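Sugar kinase (PDB 2RBC) probably phosphorylates a sugar or related carbohydrate with ATP as phosphate donor, as a kinase of the ribokinase (pfkB) family. Local coordinates at residues A295-C307 against P317-L330. Residues are numbered along the deposited sequence; the frame is centred on the assembly and turned at random.
Sequences AVRLSSVAAALKC and PTREETEEAMRQWL. With SO4 (sulfate ion), chain B.
V301 and T322 mesh where two helices cross at 106°, their axes 9.1 Å apart, a worked example of knobs-into-holes packing in both directions. The knob from 295-307 is V301, lodged among T322, A325, M326 and W329: its CG1 meets A325 CB at 3.7 Å, while CG2 lies 3.5 Å from W329 CE3, approaching the indole obliquely. In return T322 enters the hole formed by L298, V301, A302 and L305. With OG1 beside the backbone N (chi1 -47°) and CG2 anti to it, the methyl rests 3.4 Å from L298 O. OG1 reaches back 2.9 Å to T318 O, the carbonyl of the N-cap residue, which satisfies the hydroxyl locally; the backbone N of T322 meets the same oxygen from the opposite face. L298 makes a further knob, crossing R319 at about a right angle with CD2 over one face of the guanidinium, toward its rim. The NE of R319 donates to E323 OE2 at an N-H...O angle of 158°, as part of a salt bridge, and with E288 and the carbonyl of M79 this holds the guanidinium in place. At the C-terminal end of 317-330, L330 CD2 covers the centre of the R297 guanidinium, whose NH2 donates to sulfate O2; Q261 and R332 also bind this ion, probably acquired from the crystallisation liquor. At its N-terminal end, L305 CD1 packs on P317 CB and CG, just before a capping box in which T318 OG1 accepts from E321 N and E321 OE1 from T318 N. With helix 274-287 against the other side of 295-307, the arrangement joins the C-terminal helices of the α/β domain typical of ribokinase-family kinases.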
# COMPACT_ATOMS: atom_id res chain seq x y z
N ALA A 295 24.23 -10.81 -26.22
CA ALA A 295 23.34 -9.88 -25.52
C ALA A 295 22.09 -10.58 -25.01
O ALA A 295 21.64 -10.32 -23.91
CB ALA A 295 22.99 -8.75 -26.42
N VAL A 296 21.51 -11.47 -25.80
CA VAL A 296 20.36 -12.21 -25.37
C VAL A 296 20.74 -13.12 -24.21
O VAL A 296 20.00 -13.26 -23.27
CB VAL A 296 19.73 -12.99 -26.50
CG1 VAL A 296 18.67 -13.95 -25.96
CG2 VAL A 296 19.12 -12.05 -27.55
N ARG A 297 21.88 -13.80 -24.31
CA ARG A 297 22.38 -14.64 -23.21
C ARG A 297 22.58 -13.89 -21.90
O ARG A 297 22.09 -14.34 -20.86
CB ARG A 297 23.70 -15.30 -23.57
CG ARG A 297 23.55 -16.48 -24.44
CD ARG A 297 24.84 -16.88 -25.04
NE ARG A 297 24.69 -18.13 -25.75
CZ ARG A 297 25.71 -18.85 -26.19
NH1 ARG A 297 26.96 -18.45 -26.05
NH2 ARG A 297 25.46 -20.00 -26.78
N LEU A 298 23.31 -12.78 -21.95
CA LEU A 298 23.58 -12.00 -20.76
C LEU A 298 22.28 -11.52 -20.10
O LEU A 298 22.15 -11.60 -18.88
CB LEU A 298 24.46 -10.79 -21.10
CG LEU A 298 25.03 -9.96 -19.95
CD1 LEU A 298 26.13 -10.68 -19.15
CD2 LEU A 298 25.48 -8.58 -20.47
N SER A 299 21.34 -11.02 -20.92
CA SER A 299 20.06 -10.53 -20.43
C SER A 299 19.23 -11.64 -19.81
O SER A 299 18.58 -11.44 -18.77
CB SER A 299 19.29 -9.90 -21.58
OG SER A 299 20.05 -8.91 -22.21
N SER A 300 19.27 -12.82 -20.44
CA SER A 300 18.60 -14.00 -19.94
C SER A 300 19.12 -14.44 -18.59
O SER A 300 18.34 -14.72 -17.67
CB SER A 300 18.73 -15.18 -20.92
OG SER A 300 18.02 -14.89 -22.11
N VAL A 301 20.44 -14.53 -18.46
CA VAL A 301 21.03 -14.94 -17.20
C VAL A 301 20.74 -13.93 -16.10
O VAL A 301 20.41 -14.30 -14.96
CB VAL A 301 22.57 -15.23 -17.35
CG1 VAL A 301 23.23 -15.54 -16.01
CG2 VAL A 301 22.77 -16.40 -18.34
N ALA A 302 20.87 -12.65 -16.41
CA ALA A 302 20.58 -11.60 -15.45
C ALA A 302 19.15 -11.72 -14.94
O ALA A 302 18.90 -11.67 -13.72
CB ALA A 302 20.83 -10.24 -16.05
N ALA A 303 18.22 -11.91 -15.85
CA ALA A 303 16.80 -12.07 -15.49
C ALA A 303 16.58 -13.29 -14.63
O ALA A 303 15.92 -13.22 -13.62
CB ALA A 303 15.92 -12.14 -16.76
N ALA A 304 17.20 -14.40 -15.00
CA ALA A 304 17.15 -15.66 -14.23
C ALA A 304 17.63 -15.45 -12.79
O ALA A 304 16.95 -15.85 -11.83
CB ALA A 304 17.95 -16.80 -14.96
N LEU A 305 18.76 -14.80 -12.62
CA LEU A 305 19.28 -14.52 -11.31
C LEU A 305 18.27 -13.75 -10.48
O LEU A 305 18.01 -14.11 -9.32
CB LEU A 305 20.62 -13.78 -11.38
CG LEU A 305 21.85 -14.66 -11.66
CD1 LEU A 305 22.99 -13.79 -12.20
CD2 LEU A 305 22.30 -15.28 -10.42
N LYS A 306 17.68 -12.72 -11.07
CA LYS A 306 16.76 -11.87 -10.34
C LYS A 306 15.55 -12.67 -9.85
O LYS A 306 14.99 -12.36 -8.80
CB LYS A 306 16.30 -10.71 -11.21
CG LYS A 306 15.41 -9.68 -10.53
CD LYS A 306 14.08 -9.57 -11.22
CE LYS A 306 13.18 -10.76 -10.95
NZ LYS A 306 12.70 -10.81 -9.52
N CYS A 307 15.18 -13.70 -10.59
CA CYS A 307 13.99 -14.52 -10.26
C CYS A 307 14.13 -15.37 -9.01
O CYS A 307 13.12 -15.81 -8.45
CB CYS A 307 13.57 -15.42 -11.45
SG CYS A 307 12.84 -14.54 -12.82
N PRO A 317 21.00 -8.77 -10.43
CA PRO A 317 22.42 -9.06 -10.13
C PRO A 317 23.42 -8.03 -10.62
O PRO A 317 23.12 -7.22 -11.50
CB PRO A 317 22.66 -10.38 -10.86
CG PRO A 317 21.80 -10.30 -12.02
CD PRO A 317 20.52 -9.62 -11.53
N THR A 318 24.61 -8.10 -10.06
CA THR A 318 25.76 -7.39 -10.55
C THR A 318 26.20 -7.97 -11.88
O THR A 318 25.80 -9.08 -12.26
CB THR A 318 26.92 -7.39 -9.54
OG1 THR A 318 27.60 -8.66 -9.54
CG2 THR A 318 26.40 -7.02 -8.14
N ARG A 319 27.03 -7.19 -12.60
CA ARG A 319 27.56 -7.62 -13.86
C ARG A 319 28.43 -8.88 -13.66
O ARG A 319 28.33 -9.85 -14.41
CB ARG A 319 28.39 -6.49 -14.48
CG ARG A 319 28.95 -6.74 -15.84
CD ARG A 319 27.85 -7.15 -16.84
NE ARG A 319 28.34 -7.29 -18.22
CZ ARG A 319 28.32 -6.31 -19.12
NH1 ARG A 319 27.86 -5.11 -18.79
NH2 ARG A 319 28.75 -6.53 -20.35
N GLU A 320 29.24 -8.81 -12.61
CA GLU A 320 30.14 -9.89 -12.20
C GLU A 320 29.37 -11.20 -11.91
O GLU A 320 29.72 -12.26 -12.41
CB GLU A 320 30.92 -9.44 -10.97
CG GLU A 320 31.90 -8.26 -11.21
CD GLU A 320 31.22 -6.92 -11.55
OE1 GLU A 320 30.08 -6.66 -11.06
OE2 GLU A 320 31.85 -6.15 -12.34
N GLU A 321 28.31 -11.09 -11.12
CA GLU A 321 27.46 -12.25 -10.78
C GLU A 321 26.87 -12.88 -12.02
O GLU A 321 26.87 -14.12 -12.15
CB GLU A 321 26.33 -11.89 -9.81
CG GLU A 321 26.82 -11.65 -8.42
CD GLU A 321 25.83 -10.98 -7.51
OE1 GLU A 321 24.74 -10.49 -7.94
OE2 GLU A 321 26.18 -10.92 -6.31
N THR A 322 26.39 -12.04 -12.94
CA THR A 322 25.84 -12.50 -14.23
C THR A 322 26.91 -13.17 -15.11
O THR A 322 26.69 -14.27 -15.65
CB THR A 322 25.12 -11.35 -15.01
OG1 THR A 322 24.23 -10.61 -14.13
CG2 THR A 322 24.29 -11.92 -16.21
N GLU A 323 28.09 -12.54 -15.22
CA GLU A 323 29.16 -13.09 -16.04
C GLU A 323 29.59 -14.47 -15.54
O GLU A 323 29.82 -15.39 -16.33
CB GLU A 323 30.40 -12.19 -16.11
CG GLU A 323 30.25 -10.77 -16.69
CD GLU A 323 30.18 -10.71 -18.17
OE1 GLU A 323 30.31 -11.79 -18.82
OE2 GLU A 323 29.99 -9.57 -18.70
N GLU A 324 29.73 -14.61 -14.22
CA GLU A 324 30.17 -15.88 -13.66
C GLU A 324 29.08 -16.94 -13.81
O GLU A 324 29.37 -18.05 -14.17
CB GLU A 324 30.59 -15.72 -12.21
CG GLU A 324 31.00 -16.99 -11.48
CD GLU A 324 32.13 -17.76 -12.13
OE1 GLU A 324 32.93 -17.18 -12.89
OE2 GLU A 324 32.24 -18.97 -11.87
N ALA A 325 27.83 -16.59 -13.51
CA ALA A 325 26.73 -17.51 -13.70
C ALA A 325 26.67 -18.01 -15.14
O ALA A 325 26.54 -19.23 -15.42
CB ALA A 325 25.38 -16.84 -13.27
N MSE A 326 26.86 -17.09 -16.07
CA MSE A 326 26.74 -17.38 -17.48
C MSE A 326 27.83 -18.32 -17.93
O MSE A 326 27.59 -19.26 -18.67
CB MSE A 326 26.76 -16.09 -18.29
CG MSE A 326 26.65 -16.37 -19.77
SE MSE A 326 26.41 -14.73 -20.76
CE MSE A 326 28.14 -13.85 -20.43
N ARG A 327 29.05 -18.06 -17.46
CA ARG A 327 30.18 -18.92 -17.72
C ARG A 327 29.93 -20.37 -17.30
O ARG A 327 30.18 -21.29 -18.06
CB ARG A 327 31.40 -18.35 -17.00
CG ARG A 327 32.67 -19.06 -17.26
CD ARG A 327 33.82 -18.64 -16.30
NE ARG A 327 33.77 -19.19 -14.92
CZ ARG A 327 33.88 -20.48 -14.58
NH1 ARG A 327 34.02 -21.42 -15.51
NH2 ARG A 327 33.84 -20.84 -13.29
N GLN A 328 29.45 -20.55 -16.07
CA GLN A 328 29.14 -21.88 -15.55
C GLN A 328 28.01 -22.55 -16.33
O GLN A 328 28.08 -23.73 -16.64
CB GLN A 328 28.78 -21.79 -14.07
CG GLN A 328 29.88 -21.22 -13.21
CD GLN A 328 29.85 -21.71 -11.77
OE1 GLN A 328 29.26 -22.75 -11.44
NE2 GLN A 328 30.53 -20.98 -10.91
N TRP A 329 26.99 -21.78 -16.67
CA TRP A 329 25.82 -22.27 -17.43
C TRP A 329 26.19 -22.71 -18.82
O TRP A 329 25.82 -23.80 -19.24
CB TRP A 329 24.77 -21.17 -17.47
CG TRP A 329 23.66 -21.41 -18.40
CD1 TRP A 329 22.79 -22.46 -18.40
CD2 TRP A 329 23.24 -20.55 -19.46
NE1 TRP A 329 21.87 -22.32 -19.42
CE2 TRP A 329 22.13 -21.15 -20.09
CE3 TRP A 329 23.71 -19.33 -19.95
CZ2 TRP A 329 21.46 -20.57 -21.17
CZ3 TRP A 329 23.05 -18.73 -21.01
CH2 TRP A 329 21.92 -19.35 -21.61
N LEU A 330 27.00 -21.90 -19.50
CA LEU A 330 27.50 -22.25 -20.82
C LEU A 330 28.39 -23.48 -20.80
O LEU A 330 28.63 -24.06 -21.84
CB LEU A 330 28.21 -21.07 -21.49
CG LEU A 330 27.26 -19.90 -21.81
CD1 LEU A 330 28.01 -18.69 -22.35
CD2 LEU A 330 26.13 -20.29 -22.77
S SO4 B . 23.09 -22.40 -25.16
O1 SO4 B . 24.20 -23.22 -25.64
O2 SO4 B . 22.99 -21.18 -25.94
O3 SO4 B . 21.81 -23.11 -25.31
O4 SO4 B . 23.36 -22.08 -23.76